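Local coordinates for hypothetical protein Rv2827c (Mycobacterium tuberculosis, PDB 1ZEL), which is of unknown function but probably binds DNA, having a winged-helix region and a domain related to the C-terminal domain of AbiEi antitoxins, at residues E184-Q189 with D208-D213; Y115-P120 with L203-D208; I190-A195 with T228-R233; R233-L238 with Q248-K253. All coordinates share one frame; numbering follows the deposited sequence.

Contact 1. Residues E184-Q189 with D208-D213; sequences EALLVQ and DDLVAD. With NA (sodium ion), chain C.
Leu187 CD1 packs against CG and CD2 of Leu210, 4.1 Å from Leu210 CD2. The two side chains cross obliquely. In Leu187, CG is anti to the backbone N (chi1 -169°), and chi2 is well off a staggered value. Leu187 CD1 also lies 4.3 Å from Val211 CG2. The other branch of Leu210 faces Leu186, whose CD2 lies 4.3 Å from Leu210 CD1. This is helix-on-helix packing in the core of a helical region of the AbiEi antitoxin C-terminal domain. The axes of 184-189 and 208-212 come within 10.4 Å and run at 121°. Glu184 bends at chi2 (98°), which sets its CD. Its OE2 approaches Asp213 O but is held elsewhere, by a hydrogen bond from Ser215 N and a salt bridge to Arg160. A sodium ion is held by Asp209 in helix 207-212 and by Asp213, just after it. Asp213 grips the metal with both carboxylate oxygens, OD1 at 2.3 Å and OD2 at 2.5 Å. Asp213 OD2 is also hydrogen-bonded to Tyr115 OH. Asp209 adds OD1 at 2.2 Å and its backbone O. Asp213 N bonds to Leu210 O, a tighter i to i-3 turn where the helix ends. Arg167 also belongs to the sodium site.

Contact 2. Residues Y115-P120 with L203-D208; sequences YLDRQP and LVPHLD. With FMT (formic acid), chain F.
His206 and Asp117 form a histidine-carboxylate hydrogen bond, between the loop after helix 106-113 and the N-cap residue of helix 207-212. NE2 of His206 donates to Asp117 OD1 at 2.5 Å, with an N-H...O angle of 148°. The acceptor lies close to the imidazole plane. Seen from the carboxylate, the donor stands well above the plane, and the two planes are 81° apart. A negative carboxylate here would tend to favour a protonated ring. Tyr115 O also sits at the ring edge, 3.0 Å from His206 CD2. Pro205 CB lies 4.0 Å above the plane of the His206 ring, over its centre. It thus packs on one face while the two oxygens lie at the rim.

Further in, the contact is apolar. Leu203 CD1 touches Tyr115 CB at 3.7 Å. Leu116 CD2 comes 3.8 Å from Leu203 CB. Phe197 packs against both leucines. The backbone bond from His206 N to Leu203 O holds the turn that carries the histidine. Asp202, just before Leu203, accepts a hydrogen bond on OD1 from Arg118 N of the loop. Farther along the loop, Gln119 NE2 donates to O1 of a formic acid molecule, probably from the crystallisation liquor, at 3.2 Å.

Contact 3. Residues I190-A195 with T228-R233; sequences IATRPA and TSAWQR. With FMT (formic acid), chain H.
Arg233 reaches the backbone of Ala191 through a bend at chi3 (-76°), which sets NE. Its CG is anti to the carbonyl carbon (chi1 -63°). Arg233 NE donates to Ala191 O at 2.6 Å and 167°, within both the carbonyl and the guanidinium planes. Arg233 NH2 adds two weak bonds, to Ala191 O at 3.2 Å and to Thr192 O at 3.1 Å. One guanidinium edge therefore grips the carbonyls of the last two residues of helix 183-192. A positive group here would suit the partial negative charge of a helix C-terminus.

The ring of Pro194, just past that helix end, crosses the arginine at about a right angle, with Pro194 CG 3.7 Å from Arg233 NE. Water 1 donates to Thr192 O at 2.8 Å and is also hydrogen-bonded to Ser229 OG.

Small residues allow the helices to come close. Ala191 CB packs 3.6 Å from Ala230 O, and Ala230 CB lies 3.4 Å from Thr192 OG1. That hydroxyl is hydrogen-bonded to Val188 O in its own helix.

Arg233 NH1 continues outward to Arg263 O, in strand 262-264. Leu223 of helix 216-223 packs on Ala230. Helix 228-240 thus lies against helix 183-192, helix 216-223 and strand 262-264.

Contact 4. Residues R233-L238 with Q248-K253; sequences RASYLL and QALLAK
Ser235, Leu250 and Leu251 meet with no ring or other flat group between them, so there is no stacked face or edge in this contact. The one aromatic ring of the two segments, Tyr236, starts off away from helix 244-251. It packs on Phe264 of strand 262-264, and its OH is hydrogen-bonded to Asp285.

Between the helices the touching groups are a hydroxyl and methyls. Ser235 OG is anti to the carbonyl carbon, beside the backbone N (chi1 -57°). From there it bonds to Trp231 O, one turn back in its own helix. Ser235 OG lies 3.3 Å from Leu251 N, but the angle is too poor for a hydrogen bond. The buried hydroxyl is thus satisfied within its helix and meets its neighbour by packing. Its closest carbon across the contact is Leu251 CB, at 3.4 Å from Ser235 OG. Ser235 CB and Leu251 CB are 3.8 Å apart.

Leu250 comes in beside the serine. Its CG is anti to the backbone N (chi1 177°). Leu250 CD2 lies 3.8 Å from Ser235 OG and 4.0 Å from Leu238 CD1. The side chains of Leu238 and Leu250 cross at about a right angle. Ala234 CB is a looser neighbour, 4.4 Å from Leu250 CD2.

Leu223 packs on Leu250, and Leu219 on Leu238, both from helix 216-223. Tyr281 touches Ser235 and Leu251. This is the packing of two consecutive helices joined by a short connection, with a small residue, Ser235, at the close backbone approach.

How the contacts relate
Helix 183-192 serves contacts 1 and 3, helix 207-212 contacts 1 and 2, and helix 228-240 contacts 3 and 4. Tyr115 of contact 2 reaches the sodium site of contact 1, its side chain about 4 Å from the ion. Tyr115 OH is 2.4 Å from Asp213 OD2, probably a hydrogen bond though very short. Tyr115 CE1 packs 3.6 Å from Leu210 CD1. Contacts 1 and 4 have centres about 12 Å apart and share a core: Leu187 CD2 is 3.7 Å from Ala234 CB. Contacts 3 and 4, centres about 10 Å apart, share Arg233. Leu203 CD2 of contact 2 touches Ile190 CD1 of contact 3 at 3.5 Å.

Contact 1. Residues E184-Q189 with D208-D213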
# COMPACT_ATOMS: atom_id res chain seq x y z
N GLU A 184 13.39 -3.73 0.80
CA GLU A 184 13.66 -5.09 1.25
C GLU A 184 12.37 -5.86 1.49
O GLU A 184 12.22 -6.97 1.00
CB GLU A 184 14.55 -5.10 2.49
CG GLU A 184 15.94 -4.53 2.19
CD GLU A 184 16.08 -3.08 2.61
OE1 GLU A 184 15.04 -2.43 2.82
OE2 GLU A 184 17.23 -2.60 2.74
N ALA A 185 11.43 -5.25 2.19
CA ALA A 185 10.18 -5.95 2.49
C ALA A 185 9.36 -6.15 1.22
O ALA A 185 8.71 -7.17 1.05
CB ALA A 185 9.39 -5.24 3.59
N LEU A 186 9.43 -5.17 0.32
CA LEU A 186 8.78 -5.31 -0.97
C LEU A 186 9.36 -6.49 -1.74
O LEU A 186 8.61 -7.34 -2.24
CB LEU A 186 8.95 -4.04 -1.80
CG LEU A 186 8.48 -4.15 -3.25
CD1 LEU A 186 6.96 -4.40 -3.38
CD2 LEU A 186 8.90 -2.90 -3.94
N LEU A 187 10.69 -6.58 -1.81
CA LEU A 187 11.32 -7.62 -2.59
C LEU A 187 10.96 -8.97 -1.97
O LEU A 187 10.64 -9.94 -2.68
CB LEU A 187 12.84 -7.43 -2.64
CG LEU A 187 13.63 -8.29 -3.63
CD1 LEU A 187 14.88 -7.55 -4.12
CD2 LEU A 187 14.01 -9.65 -2.95
N VAL A 188 11.04 -9.06 -0.65
CA VAL A 188 10.71 -10.33 -0.00
C VAL A 188 9.23 -10.69 -0.22
O VAL A 188 8.89 -11.86 -0.42
CB VAL A 188 11.09 -10.35 1.48
CG1 VAL A 188 10.57 -11.62 2.14
CG2 VAL A 188 12.63 -10.26 1.60
N GLN A 189 8.37 -9.69 -0.21
CA GLN A 189 6.95 -9.94 -0.43
C GLN A 189 6.73 -10.58 -1.79
O GLN A 189 6.07 -11.61 -1.91
CB GLN A 189 6.15 -8.63 -0.38
CG GLN A 189 4.65 -8.86 -0.62
CD GLN A 189 3.93 -7.64 -1.12
OE1 GLN A 189 4.27 -6.53 -0.74
NE2 GLN A 189 2.93 -7.83 -1.96
N ASP A 208 16.99 -3.45 -11.38
CA ASP A 208 18.34 -2.96 -11.00
C ASP A 208 18.23 -1.87 -9.91
O ASP A 208 18.95 -1.88 -8.88
CB ASP A 208 19.10 -2.44 -12.22
CG ASP A 208 18.30 -1.42 -13.06
OD1 ASP A 208 17.12 -1.06 -12.78
OD2 ASP A 208 18.86 -0.97 -14.07
N ASP A 209 17.26 -0.97 -10.13
CA ASP A 209 16.99 0.14 -9.23
C ASP A 209 16.59 -0.40 -7.85
O ASP A 209 17.10 0.05 -6.83
CB ASP A 209 15.87 1.01 -9.83
CG ASP A 209 15.76 2.40 -9.20
OD1 ASP A 209 16.47 2.70 -8.20
OD2 ASP A 209 14.96 3.21 -9.71
N LEU A 210 15.68 -1.36 -7.82
CA LEU A 210 15.22 -1.95 -6.55
C LEU A 210 16.36 -2.61 -5.77
O LEU A 210 16.59 -2.35 -4.57
CB LEU A 210 14.10 -2.96 -6.84
CG LEU A 210 13.67 -3.95 -5.75
CD1 LEU A 210 13.12 -3.27 -4.53
CD2 LEU A 210 12.61 -4.90 -6.31
N VAL A 211 17.11 -3.45 -6.48
CA VAL A 211 18.15 -4.28 -5.90
C VAL A 211 19.28 -3.43 -5.31
O VAL A 211 19.78 -3.73 -4.23
CB VAL A 211 18.68 -5.28 -6.96
CG1 VAL A 211 20.01 -5.89 -6.53
CG2 VAL A 211 17.64 -6.37 -7.20
N ALA A 212 19.66 -2.37 -6.01
CA ALA A 212 20.62 -1.40 -5.48
C ALA A 212 20.19 -0.75 -4.15
O ALA A 212 21.03 -0.26 -3.40
CB ALA A 212 20.93 -0.31 -6.53
N ASP A 213 18.89 -0.75 -3.85
CA ASP A 213 18.37 -0.12 -2.63
C ASP A 213 18.17 -1.06 -1.47
O ASP A 213 17.70 -0.62 -0.42
CB ASP A 213 17.01 0.58 -2.89
CG ASP A 213 17.12 1.68 -3.94
OD1 ASP A 213 18.24 2.15 -4.18
OD2 ASP A 213 16.11 2.05 -4.56
NA NA C . 17.73 2.48 -6.36

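Contact 2. Residues Y115-P120 with L203-D208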
# COMPACT_ATOMS: atom_id res chain seq x y z
N TYR A 115 9.79 2.40 -8.33
CA TYR A 115 10.11 1.26 -9.20
C TYR A 115 9.07 0.97 -10.28
O TYR A 115 9.18 -0.04 -10.98
CB TYR A 115 10.39 -0.00 -8.35
CG TYR A 115 11.37 0.24 -7.22
CD1 TYR A 115 11.09 -0.16 -5.91
CD2 TYR A 115 12.54 0.92 -7.44
CE1 TYR A 115 11.98 0.09 -4.89
CE2 TYR A 115 13.44 1.18 -6.40
CZ TYR A 115 13.15 0.77 -5.14
OH TYR A 115 14.01 1.03 -4.12
N LEU A 116 8.08 1.85 -10.45
CA LEU A 116 7.02 1.59 -11.42
C LEU A 116 6.86 2.72 -12.40
O LEU A 116 6.85 3.89 -12.02
CB LEU A 116 5.67 1.29 -10.74
CG LEU A 116 5.49 0.08 -9.83
CD1 LEU A 116 4.09 0.02 -9.28
CD2 LEU A 116 5.78 -1.22 -10.56
N ASP A 117 6.72 2.36 -13.67
CA ASP A 117 6.45 3.31 -14.74
C ASP A 117 5.13 4.06 -14.57
O ASP A 117 5.05 5.25 -14.85
CB ASP A 117 6.45 2.55 -16.07
CG ASP A 117 7.82 2.00 -16.42
OD1 ASP A 117 8.82 2.72 -16.18
OD2 ASP A 117 7.90 0.85 -16.94
N ARG A 118 4.11 3.36 -14.09
CA ARG A 118 2.75 3.89 -14.08
C ARG A 118 2.18 3.81 -12.69
O ARG A 118 2.38 2.82 -11.99
CB ARG A 118 1.83 3.09 -15.01
CG ARG A 118 2.26 2.96 -16.49
CD ARG A 118 2.71 4.29 -17.08
NE ARG A 118 1.63 5.27 -17.18
CZ ARG A 118 1.80 6.57 -17.00
NH1 ARG A 118 3.00 7.04 -16.71
NH2 ARG A 118 0.78 7.41 -17.12
N GLN A 119 1.43 4.84 -12.30
CA GLN A 119 0.71 4.78 -11.05
C GLN A 119 -0.24 3.60 -11.09
O GLN A 119 -1.01 3.46 -12.04
CB GLN A 119 -0.08 6.05 -10.76
CG GLN A 119 -0.80 5.98 -9.41
CD GLN A 119 -1.59 7.23 -9.09
OE1 GLN A 119 -1.55 8.20 -9.84
NE2 GLN A 119 -2.29 7.22 -7.95
N PRO A 120 -0.18 2.74 -10.07
CA PRO A 120 -1.10 1.63 -10.06
C PRO A 120 -2.51 2.07 -9.66
O PRO A 120 -2.70 3.07 -8.94
CB PRO A 120 -0.48 0.69 -9.01
CG PRO A 120 0.16 1.60 -8.05
CD PRO A 120 0.69 2.74 -8.88
N LEU A 203 7.18 -3.43 -13.20
CA LEU A 203 8.28 -3.48 -12.23
C LEU A 203 9.58 -3.98 -12.88
O LEU A 203 10.65 -3.43 -12.63
CB LEU A 203 7.92 -4.38 -11.05
CG LEU A 203 9.06 -4.68 -10.05
CD1 LEU A 203 9.42 -3.42 -9.24
CD2 LEU A 203 8.65 -5.80 -9.14
N VAL A 204 9.48 -5.03 -13.69
CA VAL A 204 10.67 -5.79 -14.08
C VAL A 204 11.76 -4.99 -14.79
O VAL A 204 12.93 -5.34 -14.66
CB VAL A 204 10.38 -7.13 -14.83
CG1 VAL A 204 9.75 -8.14 -13.86
CG2 VAL A 204 9.49 -6.93 -16.07
N PRO A 205 11.41 -3.91 -15.54
CA PRO A 205 12.49 -3.09 -16.12
C PRO A 205 13.32 -2.35 -15.08
O PRO A 205 14.42 -1.88 -15.39
CB PRO A 205 11.72 -2.07 -16.97
CG PRO A 205 10.43 -2.76 -17.28
CD PRO A 205 10.09 -3.40 -15.96
N HIS A 206 12.81 -2.25 -13.85
CA HIS A 206 13.45 -1.46 -12.78
C HIS A 206 13.99 -2.31 -11.63
O HIS A 206 14.19 -1.79 -10.54
CB HIS A 206 12.47 -0.40 -12.24
CG HIS A 206 11.78 0.37 -13.32
ND1 HIS A 206 12.47 0.98 -14.35
CD2 HIS A 206 10.47 0.59 -13.57
CE1 HIS A 206 11.62 1.55 -15.18
NE2 HIS A 206 10.39 1.34 -14.72
N LEU A 207 14.21 -3.60 -11.86
CA LEU A 207 14.82 -4.45 -10.84
C LEU A 207 16.20 -3.97 -10.44
O LEU A 207 16.57 -4.10 -9.28
CB LEU A 207 14.90 -5.92 -11.29
CG LEU A 207 13.56 -6.65 -11.40
CD1 LEU A 207 13.82 -8.07 -11.84
CD2 LEU A 207 12.84 -6.64 -10.02
N ASP A 208 16.99 -3.45 -11.38
CA ASP A 208 18.34 -2.96 -11.00
C ASP A 208 18.23 -1.87 -9.91
O ASP A 208 18.95 -1.88 -8.88
CB ASP A 208 19.10 -2.44 -12.22
CG ASP A 208 18.30 -1.42 -13.06
OD1 ASP A 208 17.12 -1.06 -12.78
OD2 ASP A 208 18.86 -0.97 -14.07
C FMT F . -1.58 4.10 -5.31
O1 FMT F . -1.40 5.29 -5.60
O2 FMT F . -0.80 3.43 -4.62

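Contact 3. Residues I190-A195 with T228-R233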
# COMPACT_ATOMS: atom_id res chain seq x y z
N ILE A 190 7.29 -9.96 -2.83
CA ILE A 190 6.99 -10.41 -4.18
C ILE A 190 7.74 -11.73 -4.52
O ILE A 190 7.29 -12.49 -5.38
CB ILE A 190 7.26 -9.28 -5.18
CG1 ILE A 190 8.75 -8.97 -5.25
CG2 ILE A 190 6.55 -7.99 -4.71
CD1 ILE A 190 9.10 -7.93 -6.34
N ALA A 191 8.87 -11.99 -3.86
CA ALA A 191 9.54 -13.30 -3.99
C ALA A 191 8.74 -14.39 -3.26
O ALA A 191 8.58 -15.51 -3.77
CB ALA A 191 10.97 -13.22 -3.42
N THR A 192 8.24 -14.06 -2.08
CA THR A 192 7.50 -15.04 -1.28
C THR A 192 6.19 -15.42 -1.94
O THR A 192 5.84 -16.63 -2.02
CB THR A 192 7.25 -14.53 0.17
OG1 THR A 192 8.51 -14.30 0.80
CG2 THR A 192 6.44 -15.52 1.00
N ARG A 193 5.47 -14.40 -2.42
CA ARG A 193 4.16 -14.61 -3.02
C ARG A 193 4.04 -13.76 -4.28
O ARG A 193 3.44 -12.70 -4.24
CB ARG A 193 3.05 -14.23 -2.02
CG ARG A 193 2.85 -15.29 -0.92
CD ARG A 193 1.88 -14.84 0.14
NE ARG A 193 2.18 -15.48 1.41
CZ ARG A 193 1.38 -15.45 2.47
NH1 ARG A 193 0.21 -14.83 2.41
NH2 ARG A 193 1.75 -16.05 3.60
N PRO A 194 4.63 -14.21 -5.40
CA PRO A 194 4.59 -13.41 -6.62
C PRO A 194 3.17 -13.05 -7.05
O PRO A 194 2.99 -12.02 -7.69
CB PRO A 194 5.27 -14.30 -7.65
CG PRO A 194 6.16 -15.21 -6.83
CD PRO A 194 5.45 -15.44 -5.56
N ALA A 195 2.17 -13.85 -6.69
CA ALA A 195 0.78 -13.63 -7.14
C ALA A 195 0.14 -12.46 -6.39
O ALA A 195 -0.88 -11.91 -6.84
CB ALA A 195 -0.07 -14.93 -6.98
N THR A 228 11.78 -22.05 1.52
CA THR A 228 13.03 -22.00 0.75
C THR A 228 12.82 -21.37 -0.60
O THR A 228 13.68 -20.65 -1.12
CB THR A 228 13.63 -23.40 0.62
OG1 THR A 228 13.79 -23.94 1.94
CG2 THR A 228 14.98 -23.37 -0.10
N SER A 229 11.65 -21.62 -1.19
CA SER A 229 11.29 -21.02 -2.48
C SER A 229 11.39 -19.50 -2.49
O SER A 229 11.77 -18.92 -3.51
CB SER A 229 9.90 -21.48 -2.92
OG SER A 229 8.94 -21.16 -1.95
N ALA A 230 11.03 -18.86 -1.38
CA ALA A 230 11.14 -17.39 -1.26
C ALA A 230 12.58 -16.94 -1.36
O ALA A 230 12.87 -15.96 -2.03
CB ALA A 230 10.51 -16.91 0.06
N TRP A 231 13.47 -17.68 -0.69
CA TRP A 231 14.90 -17.42 -0.73
C TRP A 231 15.43 -17.57 -2.14
O TRP A 231 16.18 -16.71 -2.63
CB TRP A 231 15.63 -18.41 0.19
CG TRP A 231 15.46 -18.13 1.64
CD1 TRP A 231 14.40 -18.46 2.42
CD2 TRP A 231 16.43 -17.50 2.50
NE1 TRP A 231 14.63 -18.07 3.73
CE2 TRP A 231 15.87 -17.47 3.80
CE3 TRP A 231 17.71 -16.95 2.30
CZ2 TRP A 231 16.55 -16.92 4.91
CZ3 TRP A 231 18.39 -16.39 3.38
CH2 TRP A 231 17.80 -16.36 4.67
N GLN A 232 15.02 -18.64 -2.81
CA GLN A 232 15.42 -18.87 -4.22
C GLN A 232 14.98 -17.72 -5.11
O GLN A 232 15.79 -17.16 -5.86
CB GLN A 232 14.85 -20.20 -4.74
CG GLN A 232 15.45 -21.42 -4.04
CD GLN A 232 14.62 -22.66 -4.27
OE1 GLN A 232 13.78 -23.00 -3.46
NE2 GLN A 232 14.86 -23.34 -5.39
N ARG A 233 13.70 -17.37 -5.02
CA ARG A 233 13.17 -16.27 -5.81
C ARG A 233 13.78 -14.92 -5.49
O ARG A 233 14.09 -14.13 -6.41
CB ARG A 233 11.65 -16.26 -5.77
CG ARG A 233 11.07 -17.52 -6.38
CD ARG A 233 9.63 -17.37 -6.73
NE ARG A 233 8.80 -17.44 -5.55
CZ ARG A 233 8.10 -18.50 -5.17
NH1 ARG A 233 8.14 -19.63 -5.86
NH2 ARG A 233 7.37 -18.42 -4.07
C FMT H . 14.77 -21.69 4.08
O1 FMT H . 15.47 -22.46 3.41
O2 FMT H . 15.22 -20.97 4.97
O HOH W 1 7.48 -18.66 -0.94

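Contact 4. Residues R233-L238 with Q248-K253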
# COMPACT_ATOMS: atom_id res chain seq x y z
N ARG A 233 13.70 -17.37 -5.02
CA ARG A 233 13.17 -16.27 -5.81
C ARG A 233 13.78 -14.92 -5.49
O ARG A 233 14.09 -14.13 -6.41
CB ARG A 233 11.65 -16.26 -5.77
CG ARG A 233 11.07 -17.52 -6.38
CD ARG A 233 9.63 -17.37 -6.73
NE ARG A 233 8.80 -17.44 -5.55
CZ ARG A 233 8.10 -18.50 -5.17
NH1 ARG A 233 8.14 -19.63 -5.86
NH2 ARG A 233 7.37 -18.42 -4.07
N ALA A 234 14.02 -14.66 -4.21
CA ALA A 234 14.61 -13.37 -3.80
C ALA A 234 16.02 -13.25 -4.31
O ALA A 234 16.46 -12.19 -4.75
CB ALA A 234 14.59 -13.22 -2.27
N SER A 235 16.75 -14.36 -4.23
CA SER A 235 18.13 -14.39 -4.68
C SER A 235 18.22 -14.22 -6.19
O SER A 235 19.11 -13.51 -6.69
CB SER A 235 18.84 -15.66 -4.22
OG SER A 235 18.77 -15.75 -2.82
N TYR A 236 17.30 -14.86 -6.91
CA TYR A 236 17.18 -14.68 -8.35
C TYR A 236 16.83 -13.24 -8.76
O TYR A 236 17.28 -12.75 -9.80
CB TYR A 236 16.10 -15.63 -8.89
CG TYR A 236 15.94 -15.55 -10.38
CD1 TYR A 236 16.94 -16.02 -11.23
CD2 TYR A 236 14.78 -15.03 -10.95
CE1 TYR A 236 16.80 -15.97 -12.61
CE2 TYR A 236 14.64 -14.97 -12.34
CZ TYR A 236 15.65 -15.43 -13.16
OH TYR A 236 15.50 -15.38 -14.53
N LEU A 237 16.00 -12.56 -7.96
CA LEU A 237 15.74 -11.12 -8.18
C LEU A 237 17.02 -10.29 -8.04
O LEU A 237 17.29 -9.39 -8.86
CB LEU A 237 14.60 -10.61 -7.26
CG LEU A 237 13.17 -11.11 -7.62
CD1 LEU A 237 12.16 -10.67 -6.56
CD2 LEU A 237 12.70 -10.66 -9.02
N LEU A 238 17.86 -10.60 -7.06
CA LEU A 238 19.15 -9.91 -6.96
C LEU A 238 19.96 -10.10 -8.23
O LEU A 238 20.53 -9.15 -8.74
CB LEU A 238 19.96 -10.35 -5.74
CG LEU A 238 19.41 -9.98 -4.35
CD1 LEU A 238 20.43 -10.26 -3.26
CD2 LEU A 238 18.97 -8.55 -4.30
N GLN A 248 23.70 -15.17 -4.96
CA GLN A 248 24.24 -16.46 -4.54
C GLN A 248 24.65 -16.47 -3.05
O GLN A 248 24.47 -17.48 -2.34
CB GLN A 248 25.39 -16.85 -5.46
CG GLN A 248 24.88 -17.16 -6.88
CD GLN A 248 25.99 -17.21 -7.92
OE1 GLN A 248 27.12 -17.58 -7.63
NE2 GLN A 248 25.65 -16.85 -9.16
N ALA A 249 25.15 -15.33 -2.57
CA ALA A 249 25.53 -15.22 -1.16
C ALA A 249 24.29 -15.23 -0.28
O ALA A 249 24.29 -15.84 0.80
CB ALA A 249 26.33 -13.97 -0.91
N LEU A 250 23.24 -14.57 -0.73
CA LEU A 250 21.99 -14.52 0.04
C LEU A 250 21.42 -15.91 0.09
O LEU A 250 20.98 -16.38 1.15
CB LEU A 250 20.98 -13.53 -0.60
CG LEU A 250 19.63 -13.47 0.12
CD1 LEU A 250 19.82 -12.97 1.55
CD2 LEU A 250 18.63 -12.63 -0.65
N LEU A 251 21.45 -16.60 -1.05
CA LEU A 251 20.83 -17.93 -1.11
C LEU A 251 21.55 -18.90 -0.19
O LEU A 251 20.92 -19.74 0.44
CB LEU A 251 20.73 -18.48 -2.54
CG LEU A 251 19.95 -19.80 -2.72
CD1 LEU A 251 18.55 -19.80 -2.07
CD2 LEU A 251 19.83 -20.15 -4.16
N ALA A 252 22.87 -18.74 -0.08
CA ALA A 252 23.67 -19.57 0.81
C ALA A 252 23.33 -19.42 2.30
O ALA A 252 23.76 -20.24 3.11
CB ALA A 252 25.15 -19.33 0.56
N LYS A 253 22.53 -18.41 2.66
CA LYS A 253 22.21 -18.16 4.07
C LYS A 253 20.84 -18.72 4.49
O LYS A 253 20.40 -18.52 5.64
CB LYS A 253 22.33 -16.67 4.39
CG LYS A 253 23.79 -16.19 4.46
CD LYS A 253 23.88 -14.67 4.54
CE LYS A 253 25.31 -14.16 4.76
NZ LYS A 253 26.06 -13.98 3.45